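Dihydrodipicolinate synthase (Rhodopseudomonas palustris, PDB 3DZ1) probably catalyses the formation of 4-hydroxy-tetrahydrodipicolinate, the DapA-family step of lysine biosynthesis, as a tetramer of TIM-barrel subunits. Local coordinates at residues P7-T12 / G42-T47; P136-D141 / C165-H170; E177-L182 / D206-R211; P193-C198 / G212-M217. All coordinates share one frame; numbering follows the deposited sequence.

Interaction 1: residues P7-T12 / G42-T47; sequences PEAAGT and GCEGVT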
loop_
_atom_site.group_PDB
_atom_site.type_symbol
_atom_site.label_atom_id
_atom_site.label_comp_id
_atom_site.label_asym_id
_atom_site.label_seq_id
_atom_site.Cartn_x
_atom_site.Cartn_y
_atom_site.Cartn_z
ATOM N N PRO A 7 -27.791 19.959 4.420
ATOM C CA PRO A 7 -27.983 18.543 4.084
ATOM C C PRO A 7 -28.972 18.383 2.931
ATOM O O PRO A 7 -29.109 17.297 2.361
ATOM C CB PRO A 7 -28.527 17.950 5.384
ATOM C CG PRO A 7 -27.898 18.828 6.435
ATOM C CD PRO A 7 -28.089 20.198 5.843
ATOM N N GLU A 8 -29.665 19.467 2.594
ATOM C CA GLU A 8 -30.633 19.426 1.505
ATOM C C GLU A 8 -30.022 19.756 0.150
ATOM O O GLU A 8 -30.730 19.789 -0.854
ATOM C CB GLU A 8 -31.803 20.377 1.784
ATOM C CG GLU A 8 -32.701 19.960 2.957
ATOM C CD GLU A 8 -32.028 20.112 4.315
ATOM O OE1 GLU A 8 -31.535 21.221 4.609
ATOM O OE2 GLU A 8 -32.001 19.129 5.092
ATOM N N ALA A 9 -28.715 20.003 0.120
ATOM C CA ALA A 9 -28.034 20.309 -1.133
ATOM C C ALA A 9 -28.302 19.172 -2.119
ATOM O O ALA A 9 -28.262 17.997 -1.749
ATOM C CB ALA A 9 -26.534 20.458 -0.897
ATOM N N ALA A 10 -28.579 19.525 -3.369
ATOM C CA ALA A 10 -28.869 18.523 -4.387
ATOM C C ALA A 10 -28.538 19.058 -5.775
ATOM O O ALA A 10 -28.025 20.165 -5.917
ATOM C CB ALA A 10 -30.341 18.127 -4.321
ATOM N N GLY A 11 -28.837 18.264 -6.798
ATOM C CA GLY A 11 -28.567 18.706 -8.150
ATOM C C GLY A 11 -27.171 18.371 -8.633
ATOM O O GLY A 11 -26.625 17.320 -8.311
ATOM N N THR A 12 -26.585 19.274 -9.406
ATOM C CA THR A 12 -25.256 19.038 -9.940
ATOM C C THR A 12 -24.239 20.072 -9.479
ATOM O O THR A 12 -24.432 21.270 -9.671
ATOM C CB THR A 12 -25.295 19.025 -11.489
ATOM O OG1 THR A 12 -26.241 18.042 -11.938
ATOM C CG2 THR A 12 -23.920 18.700 -12.061
ATOM N N GLY A 42 -27.274 25.383 -15.279
ATOM C CA GLY A 42 -28.062 24.790 -14.209
ATOM C C GLY A 42 -27.356 24.132 -13.036
ATOM O O GLY A 42 -28.001 23.433 -12.252
ATOM N N CYS A 43 -26.047 24.331 -12.901
ATOM C CA CYS A 43 -25.315 23.747 -11.778
ATOM C C CYS A 43 -25.734 24.451 -10.487
ATOM O O CYS A 43 -25.934 25.666 -10.479
ATOM C CB CYS A 43 -23.804 23.903 -11.977
ATOM S SG CYS A 43 -23.097 22.837 -13.257
ATOM N N GLU A 44 -25.875 23.689 -9.403
ATOM C CA GLU A 44 -26.269 24.256 -8.120
ATOM C C GLU A 44 -25.056 24.727 -7.328
ATOM O O GLU A 44 -25.171 25.552 -6.418
ATOM C CB GLU A 44 -27.045 23.223 -7.293
ATOM C CG GLU A 44 -27.405 23.709 -5.892
ATOM C CD GLU A 44 -28.546 22.928 -5.260
ATOM O OE1 GLU A 44 -29.617 22.821 -5.908
ATOM O OE2 GLU A 44 -28.381 22.431 -4.116
ATOM N N GLY A 45 -23.887 24.206 -7.676
ATOM C CA GLY A 45 -22.692 24.598 -6.959
ATOM C C GLY A 45 -21.413 24.265 -7.686
ATOM O O GLY A 45 -21.430 23.660 -8.761
ATOM N N VAL A 46 -20.298 24.668 -7.088
ATOM C CA VAL A 46 -18.989 24.429 -7.668
ATOM C C VAL A 46 -18.017 24.058 -6.556
ATOM O O VAL A 46 -18.033 24.664 -5.486
ATOM C CB VAL A 46 -18.460 25.700 -8.390
ATOM C CG1 VAL A 46 -17.163 25.388 -9.133
ATOM C CG2 VAL A 46 -19.514 26.231 -9.359
ATOM N N THR A 47 -17.189 23.049 -6.804
ATOM C CA THR A 47 -16.188 22.630 -5.830
ATOM C C THR A 47 -14.846 23.051 -6.417
ATOM O O THR A 47 -14.571 22.800 -7.592
ATOM C CB THR A 47 -16.248 21.109 -5.602
ATOM O OG1 THR A 47 -17.534 20.774 -5.059
ATOM C CG2 THR A 47 -15.165 20.665 -4.613
HETATM O O HOH W 1 -28.275 21.397 -10.559
#
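The residues entering the first strand of the barrel, P7-T12, meet those entering the second, G42-T47, through one backbone bond and one long side chain. The tight part lies at T12. Its carbonyl O takes the N-H of E44 at 2.8 Å, in the carbonyl plane, while C43 CA packs against the same oxygen at 3.4 Å. E44 then reaches along the incoming chain: CG stands anti to the backbone N (chi1 176°), the rest is extended, and OE2 receives A10 N at 3.0 Å along a nearly straight line (173°), from above the carboxylate plane. A glutamate is long enough to span this gap and still offer an acceptor; an alanine here would remove the carboxylate, and A10 would probably be held less firmly. The looser side is wet. Beside exposed G42, a water donates to G42 O at 2.7 Å and accepts from T12 N at 2.9 Å. G11 has a positive phi (88°), which suits a glycine, and G42 closes helix 28-40 in a Schellman motif. Beyond the pair, T12 packs on V227 and V230 of helix 223-234, and G11 bonds through its backbone to D214 and to A216 of strand 215-218.

Interaction 2: residues P136-D141 / C165-H170; sequences PWVLQD and CVMLKH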
loop_
_atom_site.group_PDB
_atom_site.type_symbol
_atom_site.label_atom_id
_atom_site.label_comp_id
_atom_site.label_asym_id
_atom_site.label_seq_id
_atom_site.Cartn_x
_atom_site.Cartn_y
_atom_site.Cartn_z
ATOM N N PRO A 136 -19.676 24.295 7.778
ATOM C CA PRO A 136 -20.338 23.172 7.105
ATOM C C PRO A 136 -19.279 22.446 6.288
ATOM O O PRO A 136 -18.472 23.091 5.618
ATOM C CB PRO A 136 -21.365 23.860 6.205
ATOM C CG PRO A 136 -21.625 25.166 6.890
ATOM C CD PRO A 136 -20.242 25.577 7.329
ATOM N N TRP A 137 -19.257 21.120 6.333
ATOM C CA TRP A 137 -18.252 20.422 5.551
ATOM C C TRP A 137 -18.746 19.170 4.855
ATOM O O TRP A 137 -19.814 18.633 5.171
ATOM C CB TRP A 137 -17.016 20.108 6.402
ATOM C CG TRP A 137 -17.251 19.192 7.564
ATOM C CD1 TRP A 137 -17.876 19.493 8.741
ATOM C CD2 TRP A 137 -16.832 17.828 7.668
ATOM N NE1 TRP A 137 -17.869 18.399 9.574
ATOM C CE2 TRP A 137 -17.234 17.362 8.939
ATOM C CE3 TRP A 137 -16.153 16.952 6.809
ATOM C CZ2 TRP A 137 -16.979 16.058 9.374
ATOM C CZ3 TRP A 137 -15.899 15.654 7.242
ATOM C CH2 TRP A 137 -16.312 15.220 8.514
ATOM N N VAL A 138 -17.947 18.726 3.893
ATOM C CA VAL A 138 -18.241 17.560 3.075
ATOM C C VAL A 138 -17.221 16.452 3.301
ATOM O O VAL A 138 -16.014 16.682 3.212
ATOM C CB VAL A 138 -18.215 17.943 1.580
ATOM C CG1 VAL A 138 -18.561 16.738 0.717
ATOM C CG2 VAL A 138 -19.166 19.101 1.332
ATOM N N LEU A 139 -17.718 15.256 3.594
ATOM C CA LEU A 139 -16.857 14.097 3.820
ATOM C C LEU A 139 -16.587 13.419 2.479
ATOM O O LEU A 139 -17.519 12.955 1.819
ATOM C CB LEU A 139 -17.549 13.107 4.769
ATOM C CG LEU A 139 -16.822 11.781 5.036
ATOM C CD1 LEU A 139 -15.456 12.052 5.647
ATOM C CD2 LEU A 139 -17.666 10.916 5.958
ATOM N N GLN A 140 -15.322 13.370 2.066
ATOM C CA GLN A 140 -14.979 12.726 0.800
ATOM C C GLN A 140 -14.579 11.268 1.013
ATOM O O GLN A 140 -13.628 10.971 1.736
ATOM C CB GLN A 140 -13.843 13.471 0.090
ATOM C CG GLN A 140 -13.341 12.741 -1.149
ATOM C CD GLN A 140 -12.342 13.548 -1.950
ATOM O OE1 GLN A 140 -11.529 14.279 -1.390
ATOM N NE2 GLN A 140 -12.388 13.406 -3.269
ATOM N N ASP A 141 -15.322 10.370 0.373
ATOM C CA ASP A 141 -15.109 8.925 0.461
ATOM C C ASP A 141 -14.712 8.428 -0.932
ATOM O O ASP A 141 -15.567 8.133 -1.765
ATOM C CB ASP A 141 -16.411 8.261 0.923
ATOM C CG ASP A 141 -16.310 6.752 1.008
ATOM O OD1 ASP A 141 -15.179 6.213 1.002
ATOM O OD2 ASP A 141 -17.372 6.104 1.094
ATOM N N CYS A 165 -21.227 18.239 9.663
ATOM C CA CYS A 165 -20.956 17.512 8.424
ATOM C C CYS A 165 -22.332 17.426 7.767
ATOM O O CYS A 165 -23.236 16.776 8.291
ATOM C CB CYS A 165 -20.423 16.105 8.676
ATOM S SG CYS A 165 -20.127 15.218 7.109
ATOM N N VAL A 166 -22.495 18.087 6.627
ATOM C CA VAL A 166 -23.786 18.114 5.949
ATOM C C VAL A 166 -23.858 17.300 4.667
ATOM O O VAL A 166 -24.940 17.112 4.111
ATOM C CB VAL A 166 -24.190 19.568 5.596
ATOM C CG1 VAL A 166 -24.324 20.402 6.868
ATOM C CG2 VAL A 166 -23.147 20.188 4.668
HETATM N N MSE A 167 -22.721 16.804 4.200
HETATM C CA MSE A 167 -22.731 16.072 2.945
HETATM C C MSE A 167 -21.643 15.022 2.822
HETATM O O MSE A 167 -20.570 15.134 3.419
HETATM C CB MSE A 167 -22.580 17.069 1.789
HETATM C CG MSE A 167 -22.516 16.459 0.389
HETATM SE SE MSE A 167 -21.913 17.776 -0.924
HETATM C CE MSE A 167 -23.551 18.819 -1.045
ATOM N N LEU A 168 -21.945 13.996 2.037
ATOM C CA LEU A 168 -20.996 12.943 1.748
ATOM C C LEU A 168 -20.757 13.010 0.248
ATOM O O LEU A 168 -21.718 13.038 -0.531
ATOM C CB LEU A 168 -21.568 11.560 2.083
ATOM C CG LEU A 168 -20.794 10.376 1.475
ATOM C CD1 LEU A 168 -19.455 10.212 2.183
ATOM C CD2 LEU A 168 -21.611 9.090 1.599
ATOM N N LYS A 169 -19.493 13.085 -0.161
ATOM C CA LYS A 169 -19.191 13.054 -1.582
ATOM C C LYS A 169 -18.914 11.576 -1.763
ATOM O O LYS A 169 -17.840 11.085 -1.409
ATOM C CB LYS A 169 -17.937 13.841 -1.954
ATOM C CG LYS A 169 -17.719 13.831 -3.466
ATOM C CD LYS A 169 -16.329 14.276 -3.881
ATOM C CE LYS A 169 -16.192 14.201 -5.396
ATOM N NZ LYS A 169 -14.810 14.471 -5.858
ATOM N N HIS A 170 -19.910 10.876 -2.283
ATOM C CA HIS A 170 -19.856 9.436 -2.495
ATOM C C HIS A 170 -19.068 9.007 -3.727
ATOM O O HIS A 170 -19.505 9.213 -4.862
ATOM C CB HIS A 170 -21.291 8.904 -2.575
ATOM C CG HIS A 170 -21.387 7.440 -2.872
ATOM N ND1 HIS A 170 -21.234 6.469 -1.905
ATOM C CD2 HIS A 170 -21.620 6.781 -4.031
ATOM C CE1 HIS A 170 -21.368 5.276 -2.455
ATOM N NE2 HIS A 170 -21.603 5.437 -3.744
#
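This is a parallel pairing of neighbouring barrel strands, 137-141 and 165-170, the fifth and sixth in order. V166 N to W137 O, L139 N to M167 O, K169 N to L139 O and D141 N to K169 O form the ladder. The shortest of these bonds runs from K169 N to L139 O, at 2.8 Å. W137 pairs with C165 but V138 with M167, so a beta bulge shifts the register by one. Where the strands begin, C165 lies over the indole of W137: its SG sits 3.9 Å from the centroid of the W137 six-membered ring, only 8° off the normal, and its CB touches W137 CE2 at 3.4 Å. A small, polarisable thiol fits this place, with SG anti to the backbone N. On the same face L168 CD1 meets D141 CB at 3.8 Å, and D141 bridges to K178. On the other face V138 CG2 touches SE of M167, a selenomethionine, at 3.8 Å. There the extended chains of Q140 and K169 run side by side, and NE2 and NZ both reach E171 OE1. In DapA enzymes a sixth-strand lysine forms the Schiff base with pyruvate within the TIM barrel; the position of K169 is consistent with that role.

Interaction 3: residues E177-L182 / D206-R211; sequences EKITTL and DFEMER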
loop_
_atom_site.group_PDB
_atom_site.type_symbol
_atom_site.label_atom_id
_atom_site.label_comp_id
_atom_site.label_asym_id
_atom_site.label_seq_id
_atom_site.Cartn_x
_atom_site.Cartn_y
_atom_site.Cartn_z
ATOM N N GLU A 177 -24.532 -0.168 -2.987
ATOM C CA GLU A 177 -25.167 -0.648 -1.762
ATOM C C GLU A 177 -24.949 0.302 -0.582
ATOM O O GLU A 177 -25.781 0.382 0.317
ATOM C CB GLU A 177 -24.657 -2.047 -1.399
ATOM C CG GLU A 177 -24.955 -3.136 -2.434
ATOM C CD GLU A 177 -26.433 -3.259 -2.796
ATOM O OE1 GLU A 177 -27.301 -2.944 -1.952
ATOM O OE2 GLU A 177 -26.729 -3.692 -3.933
ATOM N N LYS A 178 -23.829 1.021 -0.584
ATOM C CA LYS A 178 -23.540 1.964 0.492
ATOM C C LYS A 178 -24.607 3.057 0.539
ATOM O O LYS A 178 -25.032 3.476 1.612
ATOM C CB LYS A 178 -22.150 2.587 0.298
ATOM C CG LYS A 178 -21.846 3.751 1.232
ATOM C CD LYS A 178 -20.389 4.191 1.126
ATOM C CE LYS A 178 -19.462 3.230 1.860
ATOM N NZ LYS A 178 -18.025 3.600 1.703
ATOM N N ILE A 179 -25.043 3.520 -0.626
ATOM C CA ILE A 179 -26.061 4.556 -0.664
ATOM C C ILE A 179 -27.336 4.011 -0.036
ATOM O O ILE A 179 -27.923 4.642 0.839
ATOM C CB ILE A 179 -26.347 5.008 -2.107
ATOM C CG1 ILE A 179 -25.074 5.599 -2.718
ATOM C CG2 ILE A 179 -27.474 6.042 -2.119
ATOM C CD1 ILE A 179 -25.240 6.065 -4.150
ATOM N N THR A 180 -27.754 2.830 -0.478
ATOM C CA THR A 180 -28.956 2.199 0.052
ATOM C C THR A 180 -28.875 2.033 1.568
ATOM O O THR A 180 -29.833 2.335 2.279
ATOM C CB THR A 180 -29.182 0.822 -0.603
ATOM O OG1 THR A 180 -29.419 1.007 -2.007
ATOM C CG2 THR A 180 -30.372 0.107 0.025
ATOM N N THR A 181 -27.732 1.556 2.061
ATOM C CA THR A 181 -27.544 1.348 3.497
ATOM C C THR A 181 -27.670 2.661 4.274
ATOM O O THR A 181 -28.361 2.722 5.299
ATOM C CB THR A 181 -26.169 0.711 3.789
ATOM O OG1 THR A 181 -26.110 -0.583 3.181
ATOM C CG2 THR A 181 -25.947 0.566 5.292
ATOM N N LEU A 182 -27.007 3.708 3.790
ATOM C CA LEU A 182 -27.072 5.015 4.439
ATOM C C LEU A 182 -28.500 5.565 4.452
ATOM O O LEU A 182 -28.953 6.117 5.459
ATOM C CB LEU A 182 -26.125 6.010 3.749
ATOM C CG LEU A 182 -24.627 5.728 3.932
ATOM C CD1 LEU A 182 -23.812 6.665 3.070
ATOM C CD2 LEU A 182 -24.243 5.886 5.407
ATOM N N ASP A 206 -25.932 6.879 -13.168
ATOM C CA ASP A 206 -27.249 6.414 -13.570
ATOM C C ASP A 206 -27.944 5.629 -12.466
ATOM O O ASP A 206 -29.101 5.903 -12.135
ATOM C CB ASP A 206 -27.156 5.592 -14.868
ATOM C CG ASP A 206 -26.241 4.384 -14.755
ATOM O OD1 ASP A 206 -25.303 4.386 -13.932
ATOM O OD2 ASP A 206 -26.451 3.423 -15.524
ATOM N N PHE A 207 -27.239 4.675 -11.870
ATOM C CA PHE A 207 -27.831 3.873 -10.810
ATOM C C PHE A 207 -27.732 4.536 -9.442
ATOM O O PHE A 207 -28.550 4.277 -8.564
ATOM C CB PHE A 207 -27.193 2.481 -10.794
ATOM C CG PHE A 207 -27.629 1.609 -11.942
ATOM C CD1 PHE A 207 -28.957 1.202 -12.055
ATOM C CD2 PHE A 207 -26.725 1.216 -12.924
ATOM C CE1 PHE A 207 -29.378 0.421 -13.130
ATOM C CE2 PHE A 207 -27.136 0.434 -14.003
ATOM C CZ PHE A 207 -28.467 0.036 -14.105
ATOM N N GLU A 208 -26.741 5.401 -9.259
ATOM C CA GLU A 208 -26.593 6.086 -7.984
ATOM C C GLU A 208 -27.820 6.952 -7.715
ATOM O O GLU A 208 -28.269 7.065 -6.576
ATOM C CB GLU A 208 -25.317 6.931 -7.981
ATOM C CG GLU A 208 -24.060 6.100 -7.774
ATOM C CD GLU A 208 -22.799 6.831 -8.171
ATOM O OE1 GLU A 208 -21.708 6.400 -7.740
ATOM O OE2 GLU A 208 -22.899 7.828 -8.917
HETATM N N MSE A 209 -28.369 7.551 -8.765
HETATM C CA MSE A 209 -29.557 8.377 -8.606
HETATM C C MSE A 209 -30.727 7.485 -8.196
HETATM O O MSE A 209 -31.536 7.861 -7.344
HETATM C CB MSE A 209 -29.894 9.113 -9.905
HETATM C CG MSE A 209 -28.903 10.209 -10.290
HETATM SE SE MSE A 209 -28.486 11.471 -8.859
HETATM C CE MSE A 209 -30.276 12.150 -8.516
ATOM N N GLU A 210 -30.810 6.298 -8.794
ATOM C CA GLU A 210 -31.889 5.370 -8.467
ATOM C C GLU A 210 -31.798 4.898 -7.013
ATOM O O GLU A 210 -32.821 4.673 -6.354
ATOM C CB GLU A 210 -31.860 4.167 -9.418
ATOM C CG GLU A 210 -32.008 4.555 -10.888
ATOM C CD GLU A 210 -32.149 3.361 -11.815
ATOM O OE1 GLU A 210 -32.038 2.211 -11.339
ATOM O OE2 GLU A 210 -32.368 3.578 -13.026
ATOM N N ARG A 211 -30.577 4.749 -6.510
ATOM C CA ARG A 211 -30.379 4.310 -5.133
ATOM C C ARG A 211 -30.796 5.372 -4.122
ATOM O O ARG A 211 -31.041 5.064 -2.955
ATOM C CB ARG A 211 -28.917 3.944 -4.888
ATOM C CG ARG A 211 -28.443 2.732 -5.668
ATOM C CD ARG A 211 -29.272 1.510 -5.334
ATOM N NE ARG A 211 -28.750 0.316 -5.993
ATOM C CZ ARG A 211 -28.324 -0.763 -5.347
ATOM N NH1 ARG A 211 -28.357 -0.801 -4.021
ATOM N NH2 ARG A 211 -27.868 -1.804 -6.029
HETATM O O HOH W 2 -31.493 2.572 -2.143
#
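Helices 177-182 and 206-211 run side by side in nearly the same direction, their segment axes 14° apart and 9.2 Å from each other at closest approach. The backbones come nearest at T180 and R211, and R211, the last residue of the second segment, contributes the largest share of the buried surface. R211 bends at chi2 (-59°) and sends its guanidinium across to E177, which it grips end-on: NH2 donates to OE2 at 3.0 Å and NH1 donates to E177 OE1 at 3.2 Å. Both oxygens lie close to the guanidinium plane, yet are met from above the carboxylate, whose plane is turned 69° from it. NH1 also donates to T180 OG1 at 2.9 Å, and a water joins T180 OG1 to R211 O, so the hydroxyl works on two fronts. Beneath this polar edge, I179 fills the groove with carbon: CG2 lies 3.8 Å from R211 CB, and CD1 lies 3.8 Å from E208 CG. A leucine here in place of R211 would lack the guanidinium and its bonds to E177 and T180, which would probably loosen the two helices at this edge. The polar groups have partners on the second subunit too, R211 NE with its E294 and E177 OE2 with its T288. Adjacent parallel helices of this kind form the outer layer of a TIM barrel, and this pair also meets another subunit of the tetramer.

Interaction 4: residues P193-C198 / G212-M217; sequences PLSILC and GADGAM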
loop_
_atom_site.group_PDB
_atom_site.type_symbol
_atom_site.label_atom_id
_atom_site.label_comp_id
_atom_site.label_asym_id
_atom_site.label_seq_id
_atom_site.Cartn_x
_atom_site.Cartn_y
_atom_site.Cartn_z
ATOM N N PRO A 193 -30.367 14.087 8.555
ATOM C CA PRO A 193 -30.321 14.527 7.158
ATOM C C PRO A 193 -28.882 14.630 6.664
ATOM O O PRO A 193 -28.007 15.134 7.374
ATOM C CB PRO A 193 -31.019 15.880 7.208
ATOM C CG PRO A 193 -32.071 15.649 8.249
ATOM C CD PRO A 193 -31.295 14.931 9.333
ATOM N N LEU A 194 -28.644 14.154 5.447
ATOM C CA LEU A 194 -27.309 14.170 4.860
ATOM C C LEU A 194 -27.399 14.172 3.345
ATOM O O LEU A 194 -28.051 13.314 2.755
ATOM C CB LEU A 194 -26.521 12.933 5.308
ATOM C CG LEU A 194 -25.096 12.764 4.765
ATOM C CD1 LEU A 194 -24.182 13.788 5.406
ATOM C CD2 LEU A 194 -24.591 11.359 5.064
ATOM N N SER A 195 -26.739 15.137 2.714
ATOM C CA SER A 195 -26.744 15.214 1.264
ATOM C C SER A 195 -25.728 14.214 0.737
ATOM O O SER A 195 -24.647 14.041 1.313
ATOM C CB SER A 195 -26.371 16.627 0.795
ATOM O OG SER A 195 -26.275 16.695 -0.625
ATOM N N ILE A 196 -26.090 13.528 -0.338
ATOM C CA ILE A 196 -25.181 12.573 -0.944
ATOM C C ILE A 196 -25.017 12.917 -2.419
ATOM O O ILE A 196 -25.942 12.754 -3.212
ATOM C CB ILE A 196 -25.691 11.117 -0.809
ATOM C CG1 ILE A 196 -25.769 10.720 0.672
ATOM C CG2 ILE A 196 -24.746 10.169 -1.553
ATOM C CD1 ILE A 196 -26.228 9.267 0.913
ATOM N N LEU A 197 -23.844 13.432 -2.772
ATOM C CA LEU A 197 -23.546 13.771 -4.158
ATOM C C LEU A 197 -22.479 12.776 -4.575
ATOM O O LEU A 197 -21.521 12.531 -3.836
ATOM C CB LEU A 197 -23.028 15.203 -4.283
ATOM C CG LEU A 197 -24.004 16.312 -3.882
ATOM C CD1 LEU A 197 -23.446 17.641 -4.352
ATOM C CD2 LEU A 197 -25.381 16.068 -4.511
ATOM N N CYS A 198 -22.641 12.207 -5.760
ATOM C CA CYS A 198 -21.725 11.185 -6.229
ATOM C C CYS A 198 -20.610 11.617 -7.153
ATOM O O CYS A 198 -20.746 12.561 -7.938
ATOM C CB CYS A 198 -22.533 10.061 -6.868
ATOM S SG CYS A 198 -23.753 9.394 -5.711
ATOM N N GLY A 212 -30.859 6.624 -4.558
ATOM C CA GLY A 212 -31.264 7.675 -3.645
ATOM C C GLY A 212 -30.298 8.829 -3.466
ATOM O O GLY A 212 -30.476 9.645 -2.558
ATOM N N ALA A 213 -29.272 8.908 -4.307
ATOM C CA ALA A 213 -28.323 10.015 -4.202
ATOM C C ALA A 213 -29.090 11.295 -4.523
ATOM O O ALA A 213 -30.097 11.255 -5.231
ATOM C CB ALA A 213 -27.174 9.827 -5.189
ATOM N N ASP A 214 -28.615 12.425 -4.006
ATOM C CA ASP A 214 -29.273 13.709 -4.238
ATOM C C ASP A 214 -28.814 14.361 -5.528
ATOM O O ASP A 214 -29.478 15.254 -6.058
ATOM C CB ASP A 214 -29.000 14.664 -3.073
ATOM C CG ASP A 214 -29.680 14.229 -1.806
ATOM O OD1 ASP A 214 -30.924 14.116 -1.814
ATOM O OD2 ASP A 214 -28.979 13.996 -0.805
ATOM N N GLY A 215 -27.671 13.913 -6.030
ATOM C CA GLY A 215 -27.151 14.483 -7.251
ATOM C C GLY A 215 -25.717 14.082 -7.507
ATOM O O GLY A 215 -25.240 13.055 -7.008
ATOM N N ALA A 216 -25.021 14.907 -8.278
ATOM C CA ALA A 216 -23.640 14.624 -8.632
ATOM C C ALA A 216 -22.677 15.775 -8.376
ATOM O O ALA A 216 -23.041 16.947 -8.486
ATOM C CB ALA A 216 -23.568 14.241 -10.109
HETATM N N MSE A 217 -21.451 15.421 -8.010
HETATM C CA MSE A 217 -20.387 16.400 -7.835
HETATM C C MSE A 217 -19.434 15.845 -8.876
HETATM O O MSE A 217 -18.689 14.894 -8.616
HETATM C CB MSE A 217 -19.757 16.347 -6.447
HETATM C CG MSE A 217 -18.783 17.503 -6.247
HETATM SE SE MSE A 217 -17.965 17.574 -4.506
HETATM C CE MSE A 217 -19.510 18.112 -3.495
#
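The last beta-alpha-beta unit of the TIM barrel brings strand 195-198 beside strand 215-218, the seventh and eighth strands, by way of helix 205-211. The helix stops in a Schellman motif at G212, whose positive phi (123°) a glycine tolerates best. The chain then turns in, and D214 docks on the edge of the earlier strand. With CG anti to the carbonyl carbon (chi1 -69°), D214 brings OD2 to I196 N at 3.0 Å, using the anti lone pair. In return D214 N donates to I196 O at 2.8 Å, so one aspartate answers both backbone groups of I196. Its OD2 is also bridged to R183, which is likely to favour the ionised form. Farther along, the strands pair in parallel: C198 N bonds to G215 O at 3.0 Å, and M217 N to C198 O at 2.9 Å. Glycine suits position 215 because L197 CD2 lies 3.5 Å from G215 N, on the side where a CB would come up against that methyl. A213, small enough to fit below C198, meets SG with its CB at 3.5 Å. M217, a selenomethionine here and predicted to bind pyruvate, sets its CG anti to the backbone N and bends at chi3. L197 and M217 cross at about a right angle, with L197 CD1 4.1 Å from M217 CE.

How the interactions relate
Interactions 1, 2 and 4 belong to one closed eight-stranded parallel sheet, while interaction 3 sits in the helical layer outside it. Along the chain interactions 1 and 2 come in series, but 3 and 4 alternate, because helix 176-188, strand 195-198, helix 205-211 and strand 215-218 follow one another. Centres of 1 and 4, 2 and 4, and 3 and 4 lie 9 Å apart, against about 18 Å between 1 and 3, so interaction 4 is the hub. Through it strand 215-218 closes the barrel on strand 11-15, and strand 195-198 pairs with 165-170. M167 and T47 reach M217, placing the sheet contacts round the predicted pyruvate site; K178 ties interaction 3 to D141.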